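PDB 5YDA: PKS from Streptomyces sp. CNQ431, which contains the acyltransferase domain that probably loads acyl building blocks during splenocin biosynthesis, with broad selectivity for its substrates. Local coordinates for residues I229-A241 / V286-H298. Residues are numbered along the deposited sequence; the frame is centred on the assembly and turned at random.
Sequences IASSGGATVGVAA and VPFRRLRMPAAAH
T236 holds the middle of this contact through both branches of its side chain. With OG1 beside the backbone N (chi1 -54°) and CG2 anti to it, the methyl packs 3.8 Å from L291 CD1, while OG1 donates to A295 O at 2.6 Å. Water 3 ties the same hydroxyl to A297 O. Strand 235-239 runs antiparallel to 288-290, an edge strand of the domain's small four-stranded sheet. R289 N reaches G238 O at 2.7 Å, G238 N returns the bond to R289 O at 2.8 Å, and L291 N donates to T236 O at 3.0 Å. Packing is tight here, L291 CD2 lying over the glycine, 3.7 Å from G238 N. V237 and V239 share a face with F288 and R290; helix 271-283 packs on V237 and F288, and its E278 and D275 form salt bridges with R290. A240 and P287 make the solvent side, still closed by A240 N to P287 O, whereas waters 1 and 2 bridge the end of helix 215-231 to 294-296, beside A230 CB against M293 CE. H298, which ends 286-298, hydrogen-bonds through NE2 to S200 OG of a probable nucleophile elbow, consistent with a catalytic pair. Direct and water-mediated hydrogen bonds to T236 thus tie strand 235-239 to the chain leading into this histidine.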
loop_
_atom_site.group_PDB
_atom_site.type_symbol
_atom_site.label_atom_id
_atom_site.label_comp_id
_atom_site.label_asym_id
_atom_site.label_seq_id
_atom_site.Cartn_x
_atom_site.Cartn_y
_atom_site.Cartn_z
ATOM N N ILE A 229 9.670 0.716 19.935
ATOM C CA ILE A 229 10.195 1.856 19.194
ATOM C C ILE A 229 9.758 3.160 19.856
ATOM O O ILE A 229 10.582 4.041 20.118
ATOM C CB ILE A 229 9.766 1.786 17.716
ATOM C CG1 ILE A 229 10.615 0.747 16.974
ATOM C CG2 ILE A 229 9.911 3.148 17.056
ATOM C CD1 ILE A 229 10.036 0.284 15.648
ATOM N N ALA A 230 8.465 3.285 20.177
ATOM C CA ALA A 230 7.968 4.535 20.751
ATOM C C ALA A 230 8.626 4.836 22.093
ATOM O O ALA A 230 8.938 5.992 22.391
ATOM C CB ALA A 230 6.446 4.497 20.905
ATOM N N SER A 231 8.877 3.811 22.906
ATOM C CA SER A 231 9.460 4.081 24.214
ATOM C C SER A 231 10.930 4.461 24.115
ATOM O O SER A 231 11.472 5.018 25.068
ATOM C CB SER A 231 9.287 2.875 25.148
ATOM O OG SER A 231 10.178 1.809 24.795
ATOM N N SER A 232 11.590 4.184 22.992
ATOM C CA SER A 232 13.001 4.538 22.867
ATOM C C SER A 232 13.252 6.028 22.614
ATOM O O SER A 232 14.409 6.459 22.679
ATOM C CB SER A 232 13.646 3.725 21.751
ATOM O OG SER A 232 13.568 2.344 22.062
ATOM N N GLY A 233 12.216 6.820 22.326
ATOM C CA GLY A 233 12.430 8.249 22.144
ATOM C C GLY A 233 13.129 8.607 20.832
ATOM O O GLY A 233 13.088 7.873 19.835
ATOM N N GLY A 234 13.784 9.763 20.848
ATOM C CA GLY A 234 14.489 10.251 19.679
ATOM C C GLY A 234 13.554 10.914 18.682
ATOM O O GLY A 234 12.384 11.186 18.962
ATOM N N ALA A 235 14.088 11.155 17.484
ATOM C CA ALA A 235 13.353 11.894 16.466
ATOM C C ALA A 235 13.816 11.472 15.083
ATOM O O ALA A 235 14.899 10.909 14.905
ATOM C CB ALA A 235 13.514 13.405 16.639
ATOM N N THR A 236 12.964 11.748 14.102
ATOM C CA THR A 236 13.213 11.397 12.714
ATOM C C THR A 236 12.871 12.603 11.850
ATOM O O THR A 236 11.870 13.285 12.090
ATOM C CB THR A 236 12.385 10.167 12.269
ATOM O OG1 THR A 236 12.624 9.076 13.168
ATOM C CG2 THR A 236 12.798 9.726 10.865
ATOM N N VAL A 237 13.716 12.877 10.859
ATOM C CA VAL A 237 13.474 13.957 9.919
ATOM C C VAL A 237 13.495 13.375 8.514
ATOM O O VAL A 237 14.401 12.611 8.163
ATOM C CB VAL A 237 14.492 15.105 10.090
ATOM C CG1 VAL A 237 15.919 14.602 9.910
ATOM C CG2 VAL A 237 14.173 16.268 9.123
ATOM N N GLY A 238 12.474 13.700 7.722
ATOM C CA GLY A 238 12.468 13.339 6.314
ATOM C C GLY A 238 13.114 14.461 5.524
ATOM O O GLY A 238 12.739 15.625 5.668
ATOM N N VAL A 239 14.111 14.111 4.715
ATOM C CA VAL A 239 14.893 15.069 3.951
ATOM C C VAL A 239 14.645 14.817 2.474
ATOM O O VAL A 239 14.840 13.693 1.991
ATOM C CB VAL A 239 16.397 14.958 4.259
ATOM C CG1 VAL A 239 17.168 16.043 3.502
ATOM C CG2 VAL A 239 16.660 15.026 5.768
ATOM N N ALA A 240 14.229 15.868 1.762
ATOM C CA ALA A 240 13.905 15.798 0.337
ATOM C C ALA A 240 15.176 16.048 -0.466
ATOM O O ALA A 240 15.368 17.088 -1.089
ATOM C CB ALA A 240 12.816 16.803 -0.016
ATOM N N ALA A 241 16.072 15.080 -0.387
ATOM C CA ALA A 241 17.311 15.089 -1.136
ATOM C C ALA A 241 17.848 13.670 -1.099
ATOM O O ALA A 241 17.505 12.885 -0.212
ATOM C CB ALA A 241 18.323 16.069 -0.555
ATOM N N VAL A 286 18.448 22.889 1.973
ATOM C CA VAL A 286 17.912 21.542 1.755
ATOM C C VAL A 286 16.519 21.432 2.371
ATOM O O VAL A 286 16.357 21.670 3.576
ATOM C CB VAL A 286 18.859 20.477 2.326
ATOM C CG1 VAL A 286 18.349 19.086 1.987
ATOM C CG2 VAL A 286 20.295 20.677 1.779
ATOM N N PRO A 287 15.486 21.101 1.603
ATOM C CA PRO A 287 14.147 20.966 2.198
ATOM C C PRO A 287 14.038 19.693 3.030
ATOM O O PRO A 287 14.665 18.672 2.736
ATOM C CB PRO A 287 13.212 20.916 0.979
ATOM C CG PRO A 287 14.071 20.316 -0.112
ATOM C CD PRO A 287 15.497 20.779 0.160
ATOM N N PHE A 288 13.232 19.769 4.087
ATOM C CA PHE A 288 13.119 18.683 5.053
ATOM C C PHE A 288 11.849 18.890 5.850
ATOM O O PHE A 288 11.310 19.996 5.907
ATOM C CB PHE A 288 14.317 18.624 6.013
ATOM C CG PHE A 288 14.423 19.816 6.940
ATOM C CD1 PHE A 288 13.750 19.842 8.157
ATOM C CD2 PHE A 288 15.206 20.914 6.593
ATOM C CE1 PHE A 288 13.844 20.950 9.008
ATOM C CE2 PHE A 288 15.316 22.019 7.442
ATOM C CZ PHE A 288 14.634 22.043 8.645
ATOM N N ARG A 289 11.385 17.822 6.489
ATOM C CA ARG A 289 10.271 17.990 7.406
ATOM C C ARG A 289 10.404 16.972 8.527
ATOM O O ARG A 289 10.629 15.784 8.273
ATOM C CB ARG A 289 8.919 17.849 6.686
ATOM C CG ARG A 289 7.724 18.250 7.571
ATOM C CD ARG A 289 6.376 17.845 6.962
ATOM N NE ARG A 289 6.436 16.515 6.356
ATOM C CZ ARG A 289 6.162 15.379 7.000
ATOM N NH1 ARG A 289 5.803 15.406 8.279
ATOM N NH2 ARG A 289 6.245 14.215 6.367
ATOM N N ARG A 290 10.295 17.455 9.759
ATOM C CA ARG A 290 10.286 16.585 10.926
ATOM C C ARG A 290 9.096 15.639 10.844
ATOM O O ARG A 290 7.953 16.085 10.703
ATOM C CB ARG A 290 10.216 17.436 12.200
ATOM C CG ARG A 290 10.159 16.639 13.492
ATOM C CD ARG A 290 11.502 16.022 13.809
ATOM N NE ARG A 290 12.516 17.054 13.989
ATOM C CZ ARG A 290 12.847 17.570 15.171
ATOM N NH1 ARG A 290 12.243 17.135 16.269
ATOM N NH2 ARG A 290 13.783 18.512 15.255
ATOM N N LEU A 291 9.357 14.335 10.884
ATOM C CA LEU A 291 8.250 13.388 10.987
ATOM C C LEU A 291 7.558 13.590 12.334
ATOM O O LEU A 291 8.209 13.832 13.352
ATOM C CB LEU A 291 8.751 11.943 10.819
ATOM C CG LEU A 291 9.510 11.625 9.505
ATOM C CD1 LEU A 291 9.454 10.139 9.127
ATOM C CD2 LEU A 291 9.016 12.469 8.332
ATOM N N ARG A 292 6.226 13.559 12.333
ATOM C CA ARG A 292 5.508 13.946 13.547
ATOM C C ARG A 292 5.612 12.903 14.643
ATOM O O ARG A 292 5.478 13.254 15.814
ATOM C CB ARG A 292 4.015 14.221 13.291
ATOM C CG ARG A 292 3.657 15.198 12.155
ATOM C CD ARG A 292 4.046 14.665 10.798
ATOM N NE ARG A 292 3.542 13.312 10.605
ATOM C CZ ARG A 292 4.111 12.371 9.852
ATOM N NH1 ARG A 292 5.220 12.549 9.177
ATOM N NH2 ARG A 292 3.540 11.186 9.777
ATOM N N MET A 293 5.861 11.650 14.305
ATOM C CA MET A 293 6.065 10.647 15.345
ATOM C C MET A 293 7.382 10.893 16.072
ATOM O O MET A 293 8.447 10.752 15.453
ATOM C CB MET A 293 6.051 9.246 14.737
ATOM C CG MET A 293 6.301 8.149 15.750
ATOM S SD MET A 293 4.943 8.033 16.947
ATOM C CE MET A 293 5.647 6.846 18.100
ATOM N N PRO A 294 7.369 11.249 17.364
ATOM C CA PRO A 294 8.632 11.450 18.091
ATOM C C PRO A 294 9.317 10.128 18.388
ATOM O O PRO A 294 9.358 9.661 19.529
ATOM C CB PRO A 294 8.189 12.154 19.380
ATOM C CG PRO A 294 6.822 11.589 19.636
ATOM C CD PRO A 294 6.195 11.385 18.251
ATOM N N ALA A 295 9.900 9.520 17.384
ATOM C CA ALA A 295 10.608 8.278 17.524
ATOM C C ALA A 295 11.750 8.224 16.553
ATOM O O ALA A 295 11.810 8.971 15.655
ATOM C CB ALA A 295 9.676 7.129 17.292
ATOM N N ALA A 296 12.634 7.282 16.753
ATOM C CA ALA A 296 13.786 7.098 15.924
ATOM C C ALA A 296 14.010 5.673 15.448
ATOM O O ALA A 296 15.017 5.069 15.718
ATOM C CB ALA A 296 15.006 7.606 16.644
ATOM N N ALA A 297 13.071 5.144 14.711
ATOM C CA ALA A 297 13.217 3.809 14.178
ATOM C C ALA A 297 14.416 3.727 13.233
ATOM O O ALA A 297 14.793 4.681 12.633
ATOM C CB ALA A 297 11.963 3.418 13.467
ATOM N N HIS A 298 14.999 2.561 13.103
ATOM C CA HIS A 298 16.124 2.321 12.220
ATOM C C HIS A 298 17.380 3.119 12.487
ATOM O O HIS A 298 18.064 3.503 11.594
ATOM C CB HIS A 298 15.709 2.439 10.752
ATOM C CG HIS A 298 14.507 1.633 10.408
ATOM N ND1 HIS A 298 14.583 0.316 10.063
ATOM C CD2 HIS A 298 13.204 1.944 10.388
ATOM C CE1 HIS A 298 13.383 -0.155 9.861
ATOM N NE2 HIS A 298 12.526 0.814 10.049
HETATM O O HOH W 1 12.790 5.439 18.919
HETATM O O HOH W 2 7.658 8.333 20.953
HETATM O O HOH W 3 13.136 6.538 11.700
HETATM O O HOH W 4 10.385 12.852 15.001
#